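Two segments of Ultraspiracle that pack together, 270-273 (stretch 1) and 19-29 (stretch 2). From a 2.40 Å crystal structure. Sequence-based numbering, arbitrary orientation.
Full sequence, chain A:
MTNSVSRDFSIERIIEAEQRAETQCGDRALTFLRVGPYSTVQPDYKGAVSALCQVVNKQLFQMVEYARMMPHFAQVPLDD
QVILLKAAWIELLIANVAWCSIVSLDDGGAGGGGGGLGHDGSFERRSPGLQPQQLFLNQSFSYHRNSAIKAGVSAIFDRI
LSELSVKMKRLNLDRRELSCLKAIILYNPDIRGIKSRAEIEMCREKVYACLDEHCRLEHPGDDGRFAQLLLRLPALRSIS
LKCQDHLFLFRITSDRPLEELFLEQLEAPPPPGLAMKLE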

# COMPACT_ATOMS: atom_id res chain seq x y z
N PRO A 270 21.14 2.64 22.59
CA PRO A 270 20.62 1.49 23.32
C PRO A 270 21.53 1.15 24.50
O PRO A 270 22.66 1.62 24.58
CB PRO A 270 20.60 0.39 22.26
CG PRO A 270 21.75 0.77 21.36
CD PRO A 270 21.57 2.26 21.23
N PRO A 271 21.03 0.36 25.46
CA PRO A 271 21.90 0.03 26.59
C PRO A 271 22.99 -0.93 26.12
O PRO A 271 23.00 -1.34 24.96
CB PRO A 271 20.93 -0.61 27.59
CG PRO A 271 19.89 -1.22 26.71
CD PRO A 271 19.66 -0.13 25.68
N PRO A 272 23.94 -1.29 27.00
CA PRO A 272 25.01 -2.21 26.62
C PRO A 272 24.44 -3.54 26.12
O PRO A 272 24.61 -4.58 26.76
CB PRO A 272 25.80 -2.38 27.92
CG PRO A 272 25.63 -1.04 28.58
CD PRO A 272 24.16 -0.77 28.37
N GLY A 273 23.76 -3.50 24.98
CA GLY A 273 23.17 -4.71 24.41
C GLY A 273 22.07 -4.41 23.40
O GLY A 273 21.79 -3.26 23.07
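Stretch 2 19-29: QRAETQCGDRA

This is a small van der Waals contact, with no hydrogen bonds across it, in which a proline-rich segment lies against the end of a helix and the turn that follows. The two stretches bury 278 Å² between them, both sides summed. They are far apart in the chain: any two touching residues are at least 243 positions apart in sequence.

Stretch 1 has no regular helix or strand. Stretch 2 enters as a helix that begins earlier in the chain. Gln-24 N bonds back to Arg-20 O at 3.0 Å. Gly-26 is the first residue to leave helical angles, with a phi of 58°, a value that favours glycine. A type II' turn then runs from Cys-25 to Arg-28, closed by a hydrogen bond from Arg-28 N to Cys-25 O at 3.1 Å.

The two chains run in opposite senses along the contact. Pro-271 lies nearest Cys-25, with their CA atoms 6.1 Å apart. Gly-273 lies nearest Gln-24, with their CA atoms 5.1 Å apart. Going forward in stretch 1 therefore means going back in stretch 2.

Pro-271 is the centre of the contact. It is buried, its CB points toward stretch 2, and the other stretch covers 67 Å² of it. Its CG is 4.1 Å from Cys-25 SG, an apolar contact, and also 4.1 Å from Gln-24 O. The CA-to-CB bond of Cys-25 points away from stretch 1, yet its sulfur still reaches the proline ring.

Arg-28 comes from the far end of the turn and points its CB toward stretch 1. Pro-271 CB sits over one face of its guanidinium, 3.3 Å from Arg-28 NE. The flat group can pack on the ring in this way without a polar partner there. Pro-272 CD lies 3.7 Å from Arg-28 NH2, at an oblique angle.

Gly-273 packs close to Gln-24. Its CA is 3.8 Å from Gln-24 CB. An ideal CB on Gly-273 would fall 2.4 Å from Gln-24 CB, a clash. Its backbone angles also call for glycine, since a CB would jam against the preceding carbonyl oxygen. Arg-20 starts sideways, but its end comes nearer, with NH2 4.3 Å from Gly-273 C.

Gln-24 NE2 donates a hydrogen bond to Thr-23 OG1 at 2.6 Å, within stretch 2.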

# COMPACT_ATOMS: atom_id res chain seq x y z
N GLN A 19 13.88 -11.75 22.58
CA GLN A 19 14.80 -12.37 23.53
C GLN A 19 15.92 -11.46 23.99
O GLN A 19 16.18 -11.35 25.18
CB GLN A 19 15.38 -13.64 22.93
CG GLN A 19 14.39 -14.79 22.95
CD GLN A 19 14.86 -16.00 22.16
OE1 GLN A 19 14.31 -17.09 22.32
NE2 GLN A 19 15.85 -15.81 21.30
N ARG A 20 16.59 -10.80 23.06
CA ARG A 20 17.68 -9.91 23.43
C ARG A 20 17.17 -8.72 24.24
O ARG A 20 17.81 -8.30 25.19
CB ARG A 20 18.42 -9.43 22.18
CG ARG A 20 19.05 -10.55 21.35
CD ARG A 20 19.96 -9.97 20.28
NE ARG A 20 21.16 -9.38 20.86
CZ ARG A 20 21.79 -8.33 20.35
NH1 ARG A 20 21.35 -7.75 19.24
NH2 ARG A 20 22.86 -7.85 20.96
N ALA A 21 16.03 -8.16 23.86
CA ALA A 21 15.49 -7.02 24.58
C ALA A 21 15.16 -7.42 26.02
O ALA A 21 15.25 -6.62 26.94
CB ALA A 21 14.24 -6.51 23.89
N GLU A 22 14.80 -8.68 26.20
CA GLU A 22 14.44 -9.21 27.50
C GLU A 22 15.62 -9.47 28.44
O GLU A 22 15.45 -9.51 29.66
CB GLU A 22 13.62 -10.49 27.33
CG GLU A 22 13.66 -11.44 28.51
CD GLU A 22 12.78 -12.68 28.30
OE1 GLU A 22 12.91 -13.33 27.24
OE2 GLU A 22 11.97 -12.99 29.20
N THR A 23 16.82 -9.64 27.89
CA THR A 23 17.98 -9.93 28.74
C THR A 23 19.09 -8.89 28.81
O THR A 23 19.90 -8.92 29.73
CB THR A 23 18.64 -11.26 28.35
OG1 THR A 23 19.21 -11.14 27.04
CG2 THR A 23 17.62 -12.38 28.34
N GLN A 24 19.14 -7.97 27.86
CA GLN A 24 20.22 -6.98 27.83
C GLN A 24 19.93 -5.61 28.44
O GLN A 24 20.82 -4.76 28.50
CB GLN A 24 20.69 -6.78 26.39
CG GLN A 24 21.01 -8.07 25.67
CD GLN A 24 22.03 -8.92 26.41
OE1 GLN A 24 23.15 -8.49 26.66
NE2 GLN A 24 21.63 -10.13 26.77
N CYS A 25 18.71 -5.39 28.90
CA CYS A 25 18.38 -4.09 29.48
C CYS A 25 18.63 -4.02 30.98
O CYS A 25 18.58 -2.94 31.57
CB CYS A 25 16.92 -3.75 29.16
SG CYS A 25 16.63 -3.56 27.39
N GLY A 26 18.92 -5.16 31.58
CA GLY A 26 19.15 -5.18 33.01
C GLY A 26 17.95 -4.66 33.80
O GLY A 26 16.82 -5.15 33.65
N ASP A 27 18.22 -3.64 34.61
CA ASP A 27 17.19 -3.02 35.44
C ASP A 27 16.67 -1.67 34.93
O ASP A 27 15.90 -1.00 35.61
CB ASP A 27 17.72 -2.85 36.87
CG ASP A 27 17.82 -4.17 37.60
OD1 ASP A 27 16.80 -4.89 37.66
OD2 ASP A 27 18.92 -4.49 38.11
N ARG A 28 17.11 -1.27 33.73
CA ARG A 28 16.66 0.00 33.16
C ARG A 28 15.13 -0.02 33.01
O ARG A 28 14.54 -1.06 32.72
CB ARG A 28 17.34 0.23 31.80
CG ARG A 28 18.82 0.59 31.90
CD ARG A 28 19.61 0.02 30.73
NE ARG A 28 21.01 0.46 30.71
CZ ARG A 28 21.39 1.70 30.41
NH1 ARG A 28 20.49 2.62 30.10
NH2 ARG A 28 22.69 2.01 30.40
N ALA A 29 14.50 1.13 33.19
CA ALA A 29 13.05 1.19 33.11
C ALA A 29 12.54 2.53 32.63
O ALA A 29 13.17 3.57 32.83
CB ALA A 29 12.45 0.89 34.48